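PDB 4EYE: probable oxidoreductase from Mycobacterium abscessus, which probably acts as an oxidoreductase of the quinone oxidoreductase branch of the medium-chain dehydrogenase/reductase superfamily. Local coordinates for residues 25-30 against 80-85; 49-54 against 88-93; 55-60 against 133-138; 107-112 against 122-127; 314-319 against 337-342. All blocks are in the same frame, centred on the assembly; numbering follows the deposited sequence.

Contact 1. Residues 25-30 against 80-85; sequences IQAQSL and FVPGIE
Ile-25 meets the 80-85 loop through its carbonyl oxygen. Atom O of Ile-25 lies 3.4 Å from CG1 of Val-81 and 3.3 Å from CD of Pro-82, and it also receives the CA-H of Val-81. Gln-26 turns its CA-H toward the carbonyl O of Phe-80, and its CG passes alongside that same oxygen, put there by a first torsion that sets CG anti to N (chi1 -165°). Beyond CG the chain runs on extended, and OE1 of Gln-26 accepts from NE2 of Gln-28. Ala-27 forms the one antiparallel bridge of the contact: its N donates to O of Phe-80 at 2.8 Å, and N of Phe-80 returns a bond to O of Ala-27 at 3.2 Å. CB of Ala-27 sits over one face of the Phe-80 ring, 4.0 Å from the centroid and displaced toward the rim, a CH-pi contact. Leu-30 closes the line with CD2 at the edge of the ring, 4.2 Å from CE2 of Phe-80. This single bridge joins the edge of the two-stranded sheet (21-27 with 36-42) to a GroES-like domain loop between helix 62-68 and strand 85-92; Met-67 of that helix also packs on Phe-80.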
# COMPACT_ATOMS: atom_id res chain seq x y z
N ILE A 25 -1.17 19.95 -3.84
CA ILE A 25 -2.53 19.65 -4.22
C ILE A 25 -3.33 19.72 -2.93
O ILE A 25 -2.98 19.06 -1.96
CB ILE A 25 -2.66 18.25 -4.85
CG1 ILE A 25 -2.02 18.24 -6.24
CG2 ILE A 25 -4.12 17.76 -4.88
CD1 ILE A 25 -2.84 18.95 -7.31
N GLN A 26 -4.40 20.51 -2.94
CA GLN A 26 -5.23 20.75 -1.78
C GLN A 26 -6.69 20.43 -2.10
O GLN A 26 -7.23 20.90 -3.12
CB GLN A 26 -5.09 22.22 -1.39
CG GLN A 26 -5.59 22.55 -0.04
CD GLN A 26 -5.47 24.03 0.26
OE1 GLN A 26 -5.98 24.85 -0.50
NE2 GLN A 26 -4.81 24.36 1.35
N ALA A 27 -7.29 19.57 -1.28
CA ALA A 27 -8.70 19.30 -1.35
C ALA A 27 -9.42 20.54 -0.82
O ALA A 27 -9.23 20.92 0.33
CB ALA A 27 -9.06 18.06 -0.51
N GLN A 28 -10.24 21.16 -1.67
CA GLN A 28 -11.00 22.35 -1.32
C GLN A 28 -12.48 22.07 -1.11
O GLN A 28 -13.26 22.98 -0.84
CB GLN A 28 -10.69 23.51 -2.28
CG GLN A 28 -9.33 24.07 -1.88
CD GLN A 28 -8.75 25.07 -2.81
OE1 GLN A 28 -9.43 25.57 -3.70
NE2 GLN A 28 -7.48 25.42 -2.57
N SER A 29 -12.85 20.79 -1.21
CA SER A 29 -14.20 20.34 -0.86
C SER A 29 -14.10 18.83 -0.62
O SER A 29 -13.02 18.25 -0.81
CB SER A 29 -15.17 20.66 -1.99
OG SER A 29 -15.01 19.77 -3.08
N LEU A 30 -15.20 18.20 -0.22
CA LEU A 30 -15.24 16.76 -0.09
C LEU A 30 -15.95 16.13 -1.30
O LEU A 30 -16.61 15.10 -1.16
CB LEU A 30 -15.87 16.31 1.23
CG LEU A 30 -15.10 16.63 2.52
CD1 LEU A 30 -15.80 16.06 3.75
CD2 LEU A 30 -13.65 16.13 2.43
N PHE A 80 -7.41 20.80 2.90
CA PHE A 80 -6.29 20.00 3.41
C PHE A 80 -5.49 19.37 2.26
O PHE A 80 -6.05 19.09 1.16
CB PHE A 80 -6.76 18.88 4.39
CG PHE A 80 -7.48 17.74 3.71
CD1 PHE A 80 -6.78 16.64 3.22
CD2 PHE A 80 -8.85 17.74 3.58
CE1 PHE A 80 -7.45 15.58 2.61
CE2 PHE A 80 -9.52 16.68 2.95
CZ PHE A 80 -8.80 15.62 2.43
N VAL A 81 -4.20 19.16 2.49
CA VAL A 81 -3.33 18.48 1.50
C VAL A 81 -3.41 17.00 1.75
O VAL A 81 -2.97 16.53 2.80
CB VAL A 81 -1.85 18.98 1.59
CG1 VAL A 81 -0.91 18.19 0.63
CG2 VAL A 81 -1.81 20.45 1.22
N PRO A 82 -3.99 16.22 0.81
CA PRO A 82 -3.97 14.77 0.98
C PRO A 82 -2.59 14.16 0.80
O PRO A 82 -1.67 14.83 0.35
CB PRO A 82 -4.89 14.27 -0.15
CG PRO A 82 -5.51 15.50 -0.75
CD PRO A 82 -4.57 16.61 -0.48
N GLY A 83 -2.48 12.91 1.22
CA GLY A 83 -1.29 12.10 0.89
C GLY A 83 -0.61 11.60 2.13
O GLY A 83 -0.11 12.41 2.97
N ILE A 84 -0.61 10.28 2.28
CA ILE A 84 -0.08 9.65 3.45
C ILE A 84 1.38 9.25 3.29
O ILE A 84 2.08 9.18 4.27
CB ILE A 84 -0.88 8.40 3.81
CG1 ILE A 84 -2.29 8.78 4.29
CG2 ILE A 84 -0.07 7.54 4.77
CD1 ILE A 84 -3.15 7.55 4.70
N GLU A 85 1.81 8.98 2.08
CA GLU A 85 3.09 8.30 1.82
C GLU A 85 3.98 9.20 1.01
O GLU A 85 3.55 9.64 -0.06
CB GLU A 85 2.86 7.10 0.89
CG GLU A 85 2.03 6.00 1.36
CD GLU A 85 1.77 5.02 0.23
OE1 GLU A 85 1.07 5.44 -0.76
OE2 GLU A 85 2.25 3.87 0.35

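Contact 2. Residues 49-54 against 88-93; sequences NVVVVD and GVVRSA
Val-52 faces both Arg-91 and Ser-92 across a classic beta bulge, and its carbonyl O takes the N-H of each. The bond from N of Arg-91 is 2.9 Å, that from N of Ser-92 weak. Past the bulge the antiparallel pairing resumes, with Asp-54 and Val-89 exchanging two backbone bonds. The closely packed side is that of Val-51, Val-53, Val-90 and Ala-93, where CG1 of Val-51 lies 4.1 Å from CG2 of Val-90 and CG2 of Val-51 is 4.0 Å from CB of Ala-93. Ile-125 and Val-105 continue this packing within the GroES-like domain. CA of Gly-88 makes a close CA-H...O contact with O of Asp-54, at 3.1 Å.

The other side, with Val-52 and Val-89, also carries the polar groups and is the more solvent-exposed at Arg-91. A water links O of Val-50 with OG of Ser-92, 2.7 Å from each. Arg-91, bent at chi3 (-71°), grips the carboxylate of Asp-54 side-on, the two planes 40° apart: NE reaches OD1 and NH2 reaches OD2, both at 2.9 Å and both on syn lone pairs. Arg-117 approaches the carboxylate at longer, weak range; these positive surroundings probably favour the ionised form of Asp-54.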
# COMPACT_ATOMS: atom_id res chain seq x y z
N ASN A 49 11.04 18.78 17.05
CA ASN A 49 10.56 17.41 16.98
C ASN A 49 9.95 17.08 15.60
O ASN A 49 9.02 16.30 15.52
CB ASN A 49 9.59 17.13 18.14
CG ASN A 49 9.21 15.65 18.27
OD1 ASN A 49 10.06 14.76 18.16
ND2 ASN A 49 7.91 15.38 18.50
N VAL A 50 10.44 17.70 14.54
CA VAL A 50 9.96 17.38 13.20
C VAL A 50 11.10 17.17 12.22
O VAL A 50 12.20 17.69 12.39
CB VAL A 50 8.96 18.40 12.60
CG1 VAL A 50 7.65 18.42 13.38
CG2 VAL A 50 9.54 19.78 12.56
N VAL A 51 10.84 16.33 11.24
CA VAL A 51 11.76 16.07 10.16
C VAL A 51 11.04 16.61 8.95
O VAL A 51 9.90 16.23 8.68
CB VAL A 51 12.04 14.58 9.95
CG1 VAL A 51 12.99 14.40 8.77
CG2 VAL A 51 12.58 13.96 11.24
N VAL A 52 11.69 17.51 8.23
CA VAL A 52 11.14 18.03 6.99
C VAL A 52 11.83 17.29 5.86
O VAL A 52 13.05 17.20 5.84
CB VAL A 52 11.37 19.56 6.88
CG1 VAL A 52 10.91 20.07 5.53
CG2 VAL A 52 10.69 20.29 8.06
N VAL A 53 11.02 16.76 4.95
CA VAL A 53 11.47 15.97 3.78
C VAL A 53 11.10 16.74 2.52
O VAL A 53 9.94 17.17 2.37
CB VAL A 53 10.79 14.58 3.72
CG1 VAL A 53 11.28 13.76 2.53
CG2 VAL A 53 11.06 13.76 4.98
N ASP A 54 12.07 16.91 1.61
CA ASP A 54 11.82 17.32 0.25
C ASP A 54 11.27 16.12 -0.54
O ASP A 54 11.97 15.14 -0.79
CB ASP A 54 13.09 17.87 -0.46
CG ASP A 54 13.51 19.23 0.06
OD1 ASP A 54 12.85 19.79 0.96
OD2 ASP A 54 14.52 19.78 -0.39
N GLY A 88 11.75 10.96 -0.28
CA GLY A 88 12.58 12.05 -0.78
C GLY A 88 13.86 12.20 0.03
O GLY A 88 14.47 11.20 0.41
N VAL A 89 14.25 13.45 0.31
CA VAL A 89 15.54 13.75 0.91
C VAL A 89 15.28 14.62 2.10
O VAL A 89 14.53 15.60 2.03
CB VAL A 89 16.51 14.45 -0.12
CG1 VAL A 89 17.83 14.85 0.50
CG2 VAL A 89 16.80 13.53 -1.28
N VAL A 90 15.87 14.26 3.21
CA VAL A 90 15.72 15.06 4.41
C VAL A 90 16.34 16.44 4.21
O VAL A 90 17.49 16.53 3.79
CB VAL A 90 16.41 14.40 5.59
CG1 VAL A 90 16.50 15.37 6.77
CG2 VAL A 90 15.71 13.06 5.96
N ARG A 91 15.58 17.48 4.55
CA ARG A 91 16.03 18.88 4.63
C ARG A 91 16.44 19.26 6.07
O ARG A 91 17.52 19.80 6.26
CB ARG A 91 14.92 19.80 4.18
CG ARG A 91 15.23 21.29 4.29
CD ARG A 91 14.20 22.15 3.61
NE ARG A 91 14.26 22.03 2.15
CZ ARG A 91 15.06 22.76 1.35
NH1 ARG A 91 15.89 23.68 1.85
NH2 ARG A 91 15.02 22.57 0.05
N SER A 92 15.63 18.94 7.07
CA SER A 92 16.00 19.14 8.46
C SER A 92 15.47 17.99 9.34
O SER A 92 14.48 17.29 8.99
CB SER A 92 15.49 20.47 9.00
OG SER A 92 14.06 20.56 8.95
N ALA A 93 16.14 17.83 10.48
CA ALA A 93 15.83 16.78 11.44
C ALA A 93 16.47 17.13 12.80
O ALA A 93 17.51 17.78 12.84
CB ALA A 93 16.33 15.43 10.95
O HOH W 1 13.27 20.01 11.49

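Contact 3. Residues 55-60 against 133-138; sequences VKAAGV and DDAEAV
Ala-57 points its methyl at the start of helix 134-140, where CB lies 3.7 Å from O of Asp-134 and 4.0 Å from CG1 of Val-138. CB of Ala-135 is also nearby, so a single small side chain meets three helix residues. Val-138 reaches farther along the strand, its CG2 resting 3.5 Å from N of Gly-59. That branch is anti to the valine N, while CG1 takes the place between N and the carbonyl carbon (chi1 81°). At the exposed end Lys-56 and Asp-134 lie side by side, pointing the same way: OD2 of Asp-134 is 3.2 Å from CB of Lys-56, but the ammonium group goes elsewhere, with NZ 6.7 Å from OD2.

This is strand-on-helix packing, the short strand 57-59 running at 26° to the helix segment. A capping box starts the helix: N of Glu-136 donates to OD1 of Asp-133 at 2.8 Å, almost straight at 176°, and N of Asp-133 donates to OE1 of Glu-136.

Farther out, Arg-104 makes a salt bridge with OD1 of Asp-134, and Arg-316 makes one with OD2 of Asp-133. Lys-56 and Ala-57 both face Ala-87 in a classic beta bulge, at the corner the chain turns at Lys-56.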
# COMPACT_ATOMS: atom_id res chain seq x y z
N VAL A 55 10.02 16.24 -0.95
CA VAL A 55 9.29 15.10 -1.53
C VAL A 55 9.75 14.92 -2.96
O VAL A 55 9.67 15.87 -3.75
CB VAL A 55 7.75 15.32 -1.46
CG1 VAL A 55 6.97 14.19 -2.13
CG2 VAL A 55 7.30 15.47 0.01
N LYS A 56 10.22 13.71 -3.29
CA LYS A 56 10.50 13.32 -4.67
C LYS A 56 9.44 12.43 -5.28
O LYS A 56 9.33 12.35 -6.48
CB LYS A 56 11.89 12.64 -4.77
CG LYS A 56 13.02 13.50 -4.15
CD LYS A 56 13.30 14.73 -5.01
CE LYS A 56 14.24 15.71 -4.30
NZ LYS A 56 14.32 16.98 -5.06
N ALA A 57 8.72 11.67 -4.46
CA ALA A 57 7.62 10.91 -4.95
C ALA A 57 6.56 10.82 -3.81
O ALA A 57 6.91 10.56 -2.67
CB ALA A 57 8.10 9.52 -5.43
N ALA A 58 5.32 11.09 -4.14
CA ALA A 58 4.18 10.97 -3.20
C ALA A 58 3.30 9.84 -3.66
O ALA A 58 2.80 9.84 -4.80
CB ALA A 58 3.36 12.26 -3.18
N GLY A 59 3.07 8.87 -2.80
CA GLY A 59 2.20 7.77 -3.18
C GLY A 59 0.75 8.17 -3.26
O GLY A 59 0.29 9.00 -2.48
N VAL A 60 0.04 7.59 -4.22
CA VAL A 60 -1.41 7.63 -4.27
C VAL A 60 -1.91 6.29 -3.69
O VAL A 60 -1.47 5.18 -4.12
CB VAL A 60 -1.89 7.87 -5.72
CG1 VAL A 60 -3.42 7.86 -5.84
CG2 VAL A 60 -1.32 9.22 -6.21
N ASP A 133 14.73 3.38 -6.35
CA ASP A 133 14.52 4.79 -6.56
C ASP A 133 13.37 5.30 -5.65
O ASP A 133 12.74 4.52 -4.96
CB ASP A 133 14.32 5.13 -8.05
CG ASP A 133 12.97 4.72 -8.60
OD1 ASP A 133 11.99 4.53 -7.83
OD2 ASP A 133 12.87 4.65 -9.83
N ASP A 134 13.14 6.62 -5.64
CA ASP A 134 12.15 7.23 -4.73
C ASP A 134 10.70 6.79 -4.96
O ASP A 134 9.95 6.63 -4.02
CB ASP A 134 12.27 8.77 -4.72
CG ASP A 134 13.58 9.21 -4.13
OD1 ASP A 134 14.22 8.45 -3.37
OD2 ASP A 134 14.00 10.32 -4.40
N ALA A 135 10.32 6.58 -6.21
CA ALA A 135 8.98 6.01 -6.51
C ALA A 135 8.82 4.58 -5.97
O ALA A 135 7.80 4.22 -5.39
CB ALA A 135 8.72 6.04 -8.00
N GLU A 136 9.81 3.74 -6.22
CA GLU A 136 9.79 2.37 -5.71
C GLU A 136 9.78 2.36 -4.20
O GLU A 136 9.08 1.55 -3.59
CB GLU A 136 10.99 1.58 -6.27
CG GLU A 136 10.94 1.33 -7.79
CD GLU A 136 12.31 0.81 -8.32
OE1 GLU A 136 13.37 1.14 -7.76
OE2 GLU A 136 12.25 -0.00 -9.25
N ALA A 137 10.53 3.29 -3.59
CA ALA A 137 10.59 3.42 -2.14
C ALA A 137 9.24 3.86 -1.57
O ALA A 137 8.70 3.26 -0.62
CB ALA A 137 11.67 4.40 -1.71
N VAL A 138 8.64 4.88 -2.18
CA VAL A 138 7.31 5.32 -1.64
C VAL A 138 6.30 4.19 -1.76
O VAL A 138 5.41 4.02 -0.88
CB VAL A 138 6.81 6.69 -2.21
CG1 VAL A 138 6.16 6.50 -3.60
CG2 VAL A 138 5.84 7.38 -1.21

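Contact 4. Residues 107-112 against 122-127; sequences AFNFIG and PSNILP
Asn-124 stacks its side chain on the ring of Phe-108 where strands 104-108 and 125-127 meet as antiparallel neighbours in the GroES-like domain. One non-hydrogen-bonded pair, Ala-107 with Ile-125, marks the pairing, and N of Phe-108 donates to O of Asn-124 at 3.1 Å.

CB of the asparagine stands above the centre of the ring, 4.0 Å from the Phe-108 centroid and 7° off the ring normal, a CH-pi contact; the same CB is 3.2 Å from the Phe-108 carbonyl O. CG comes next, over the rim and 3.7 Å from CE1 of Phe-108. The amide plane is nearly parallel to the ring, 13° apart, so the two flat groups stack. At the tip the atoms part: OD1 accepts from OG of Ser-123, while ND2 donates to O of Phe-108 at 3.1 Å, meeting that oxygen from a direction tilted out of the carbonyl plane; the two bonds together fix the amide's rotation. Phe-108 thus offers both its ring and its backbone to one residue, its CG being set between N and the carbonyl carbon (chi1 57°).

Leu-294 of helix 293-306 and Ile-141 pack on Phe-108 as well, and a bound methylpentanediol, probably from the crystallisation liquor, lies about 4 Å from its side chain. On the other side of the strand pair, CD1 of Ile-125 rests 3.8 Å from CB of Ala-107.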
# COMPACT_ATOMS: atom_id res chain seq x y z
N ALA A 107 8.58 8.41 4.41
CA ALA A 107 7.87 9.13 5.45
C ALA A 107 6.37 8.78 5.37
O ALA A 107 5.80 8.56 4.27
CB ALA A 107 8.06 10.63 5.28
N PHE A 108 5.72 8.73 6.51
CA PHE A 108 4.27 8.65 6.51
C PHE A 108 3.66 9.62 7.47
O PHE A 108 4.22 9.85 8.52
CB PHE A 108 3.82 7.23 6.73
CG PHE A 108 4.31 6.60 7.99
CD1 PHE A 108 3.49 6.57 9.11
CD2 PHE A 108 5.55 5.95 8.06
CE1 PHE A 108 3.90 5.98 10.30
CE2 PHE A 108 5.96 5.32 9.27
CZ PHE A 108 5.13 5.33 10.37
N ASN A 109 2.50 10.16 7.08
CA ASN A 109 1.67 10.98 7.97
C ASN A 109 0.18 10.88 7.54
O ASN A 109 -0.12 10.25 6.53
CB ASN A 109 2.15 12.42 7.94
CG ASN A 109 1.88 13.17 9.24
OD1 ASN A 109 1.33 12.65 10.19
ND2 ASN A 109 2.26 14.42 9.26
N PHE A 110 -0.75 11.45 8.31
CA PHE A 110 -2.17 11.36 7.93
C PHE A 110 -2.50 12.27 6.76
O PHE A 110 -3.39 11.92 5.95
CB PHE A 110 -3.16 11.47 9.11
CG PHE A 110 -2.84 12.52 10.11
CD1 PHE A 110 -3.39 13.81 9.98
CD2 PHE A 110 -2.00 12.25 11.19
CE1 PHE A 110 -3.09 14.82 10.90
CE2 PHE A 110 -1.70 13.26 12.12
CZ PHE A 110 -2.25 14.54 11.97
N ILE A 111 -1.76 13.37 6.61
CA ILE A 111 -1.96 14.35 5.55
C ILE A 111 -0.60 14.90 5.08
O ILE A 111 0.42 14.59 5.67
CB ILE A 111 -2.79 15.59 6.03
CG1 ILE A 111 -2.25 16.14 7.36
CG2 ILE A 111 -4.26 15.26 6.14
CD1 ILE A 111 -2.99 17.34 7.94
N GLY A 112 -0.63 15.69 4.03
CA GLY A 112 0.48 16.56 3.63
C GLY A 112 1.38 16.01 2.52
O GLY A 112 2.28 16.73 2.03
N PRO A 122 9.73 12.23 13.81
CA PRO A 122 10.90 11.35 13.61
C PRO A 122 10.54 9.88 13.67
O PRO A 122 11.11 9.11 12.94
CB PRO A 122 11.81 11.72 14.78
CG PRO A 122 11.44 13.12 15.11
CD PRO A 122 10.00 13.30 14.78
N SER A 123 9.54 9.50 14.46
CA SER A 123 9.14 8.11 14.52
C SER A 123 8.48 7.64 13.21
O SER A 123 8.26 6.45 13.02
CB SER A 123 8.11 7.95 15.63
OG SER A 123 6.97 8.73 15.27
N ASN A 124 8.12 8.58 12.32
CA ASN A 124 7.45 8.24 11.05
C ASN A 124 8.42 8.29 9.83
O ASN A 124 7.97 8.49 8.67
CB ASN A 124 6.28 9.23 10.84
CG ASN A 124 5.16 9.05 11.88
OD1 ASN A 124 5.40 8.52 12.97
ND2 ASN A 124 3.94 9.48 11.54
N ILE A 125 9.71 8.14 10.09
CA ILE A 125 10.74 8.22 9.06
C ILE A 125 11.42 6.87 8.99
O ILE A 125 11.73 6.30 10.03
CB ILE A 125 11.79 9.31 9.40
CG1 ILE A 125 11.20 10.71 9.24
CG2 ILE A 125 13.04 9.15 8.52
CD1 ILE A 125 10.88 11.07 7.77
N LEU A 126 11.66 6.36 7.78
CA LEU A 126 12.40 5.13 7.55
C LEU A 126 13.47 5.36 6.47
O LEU A 126 13.25 6.12 5.51
CB LEU A 126 11.48 3.98 7.18
CG LEU A 126 10.41 3.53 8.25
CD1 LEU A 126 9.29 2.75 7.58
CD2 LEU A 126 10.90 2.71 9.43
N PRO A 127 14.65 4.71 6.62
CA PRO A 127 15.67 4.79 5.61
C PRO A 127 15.29 4.08 4.31
O PRO A 127 14.88 2.92 4.31
CB PRO A 127 16.91 4.13 6.28
CG PRO A 127 16.35 3.23 7.34
CD PRO A 127 15.02 3.84 7.76

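Contact 5. Residues 314-319 against 337-342; sequences SARIPL and KMVLVP
Val-339 and Ile-317 belong to neighbouring parallel strands, 313-318 and 337-341, joined through helix 322-330 as a beta-alpha-beta crossover. The backbone bonds alternate from strand to strand: N of Ser-314 to O of Lys-337, N of Val-339 to O of Ala-315, N of Ile-317 to O of Val-339, N of Val-341 to O of Ile-317 (2.7 Å), and N of Leu-319 to O of Val-341. In the last bond the donor stands above the carbonyl plane, 60° out of it. CA-H groups fill in between, that of Leu-340 reaching O of Ile-317 at 3.1 Å.

Polar ends find partners outside the pair: NZ of Lys-337 binds Glu-85 and O of Val-60, and OG of Ser-314 binds O of Tyr-335.

Apolar contacts divide by face. Toward helix 322-330, CE of Met-338, brought round by a bend at chi3 (-85°), lies 4.1 Å from CG1 of Ile-317, and CD2 of Leu-340 lies 4.0 Å from CB of Ile-317; Ala-325 of the helix touches all three. On the face toward helix 134-140, Arg-316 runs beside Val-339, CG 3.8 Å from CG2 of the valine. Leu-319 crosses Leu-340 at about a right angle, CD1 to CD1 at 4.0 Å, and beside the C-terminal Pro-342, CD2 of Leu-319 is 4.1 Å from CB of Pro-342.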
# COMPACT_ATOMS: atom_id res chain seq x y z
N SER A 314 3.55 2.07 -11.99
CA SER A 314 2.98 2.05 -13.34
C SER A 314 2.84 3.47 -13.92
O SER A 314 2.82 3.64 -15.14
CB SER A 314 1.64 1.33 -13.32
OG SER A 314 0.72 1.96 -12.42
N ALA A 315 2.79 4.47 -13.04
CA ALA A 315 2.63 5.84 -13.44
C ALA A 315 3.33 6.80 -12.45
O ALA A 315 3.24 6.62 -11.23
CB ALA A 315 1.15 6.20 -13.50
N ARG A 316 3.98 7.83 -13.02
CA ARG A 316 4.55 8.90 -12.25
C ARG A 316 4.03 10.19 -12.88
O ARG A 316 4.41 10.56 -13.98
CB ARG A 316 6.08 8.84 -12.24
CG ARG A 316 6.64 7.47 -11.95
CD ARG A 316 8.12 7.47 -11.69
NE ARG A 316 8.64 6.11 -11.64
CZ ARG A 316 9.86 5.80 -11.20
NH1 ARG A 316 10.67 6.74 -10.79
NH2 ARG A 316 10.28 4.54 -11.18
N ILE A 317 3.17 10.87 -12.14
CA ILE A 317 2.35 11.96 -12.68
C ILE A 317 2.84 13.24 -12.03
O ILE A 317 3.12 13.24 -10.83
CB ILE A 317 0.87 11.74 -12.35
CG1 ILE A 317 0.34 10.37 -12.86
CG2 ILE A 317 0.05 12.93 -12.85
CD1 ILE A 317 0.46 10.13 -14.38
N PRO A 318 3.06 14.31 -12.81
CA PRO A 318 3.43 15.55 -12.12
C PRO A 318 2.40 15.93 -11.04
O PRO A 318 1.19 15.84 -11.26
CB PRO A 318 3.44 16.61 -13.24
CG PRO A 318 3.43 15.85 -14.55
CD PRO A 318 2.98 14.46 -14.26
N LEU A 319 2.89 16.44 -9.92
CA LEU A 319 2.06 16.97 -8.84
C LEU A 319 1.00 17.95 -9.33
O LEU A 319 -0.11 17.92 -8.87
CB LEU A 319 2.94 17.62 -7.76
CG LEU A 319 2.20 18.12 -6.54
CD1 LEU A 319 1.38 16.99 -5.89
CD2 LEU A 319 3.19 18.72 -5.53
N LYS A 337 1.46 0.59 -8.32
CA LYS A 337 1.47 1.86 -7.63
C LYS A 337 1.57 3.04 -8.61
O LYS A 337 2.34 3.02 -9.56
CB LYS A 337 2.65 1.89 -6.64
CG LYS A 337 2.60 3.05 -5.64
CD LYS A 337 1.54 2.76 -4.56
CE LYS A 337 1.36 3.90 -3.60
NZ LYS A 337 0.37 3.54 -2.54
N MET A 338 0.83 4.10 -8.30
CA MET A 338 0.97 5.39 -8.94
C MET A 338 1.63 6.36 -7.95
O MET A 338 1.26 6.37 -6.77
CB MET A 338 -0.41 5.94 -9.29
CG MET A 338 -0.51 7.44 -9.58
SD MET A 338 -2.24 7.98 -9.89
CE MET A 338 -2.46 7.66 -11.62
N VAL A 339 2.49 7.24 -8.47
CA VAL A 339 3.05 8.29 -7.66
C VAL A 339 2.91 9.63 -8.36
O VAL A 339 2.75 9.70 -9.59
CB VAL A 339 4.52 8.00 -7.24
CG1 VAL A 339 4.68 6.59 -6.64
CG2 VAL A 339 5.46 8.11 -8.44
N LEU A 340 2.97 10.67 -7.55
CA LEU A 340 3.03 12.03 -7.99
C LEU A 340 4.43 12.54 -7.80
O LEU A 340 5.08 12.29 -6.76
CB LEU A 340 2.05 12.90 -7.16
CG LEU A 340 0.61 12.44 -7.10
CD1 LEU A 340 -0.30 13.43 -6.31
CD2 LEU A 340 0.03 12.14 -8.49
N VAL A 341 4.90 13.30 -8.77
CA VAL A 341 6.27 13.83 -8.76
C VAL A 341 6.25 15.36 -8.76
O VAL A 341 5.79 15.94 -9.74
CB VAL A 341 7.02 13.40 -10.01
CG1 VAL A 341 8.52 13.80 -9.90
CG2 VAL A 341 6.84 11.90 -10.24
N PRO A 342 6.72 16.00 -7.67
CA PRO A 342 6.64 17.42 -7.53
C PRO A 342 7.53 18.16 -8.51
O PRO A 342 7.08 19.16 -9.07
CB PRO A 342 7.11 17.66 -6.09
CG PRO A 342 6.75 16.43 -5.36
CD PRO A 342 7.06 15.35 -6.39
OXT PRO A 342 8.64 17.70 -8.83

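In the fold
Contacts 2, 3, 4 and 5 all reach one mixed sheet. Strand 85-92 pairs with 51-55, 57-59 and 104-108, and 57-59 also lies beside 337-341, so the C-terminal strands close onto the sheet built from strands 51-55 to 125-127. Contacts 3 and 5, centres about 8 Å apart, meet through a backbone bond between Ala-58 and Leu-340; contacts 2 and 4, centres about 10 Å apart, share a valine-isoleucine core. Contact 1 ties the separate two-stranded sheet to this body. Along the chain contacts 1, 2 and 3 interleave, contact 4 falls within the span of contact 3, and contact 5 comes last. None contributes to the six-stranded parallel sheet: all five build the GroES-like part.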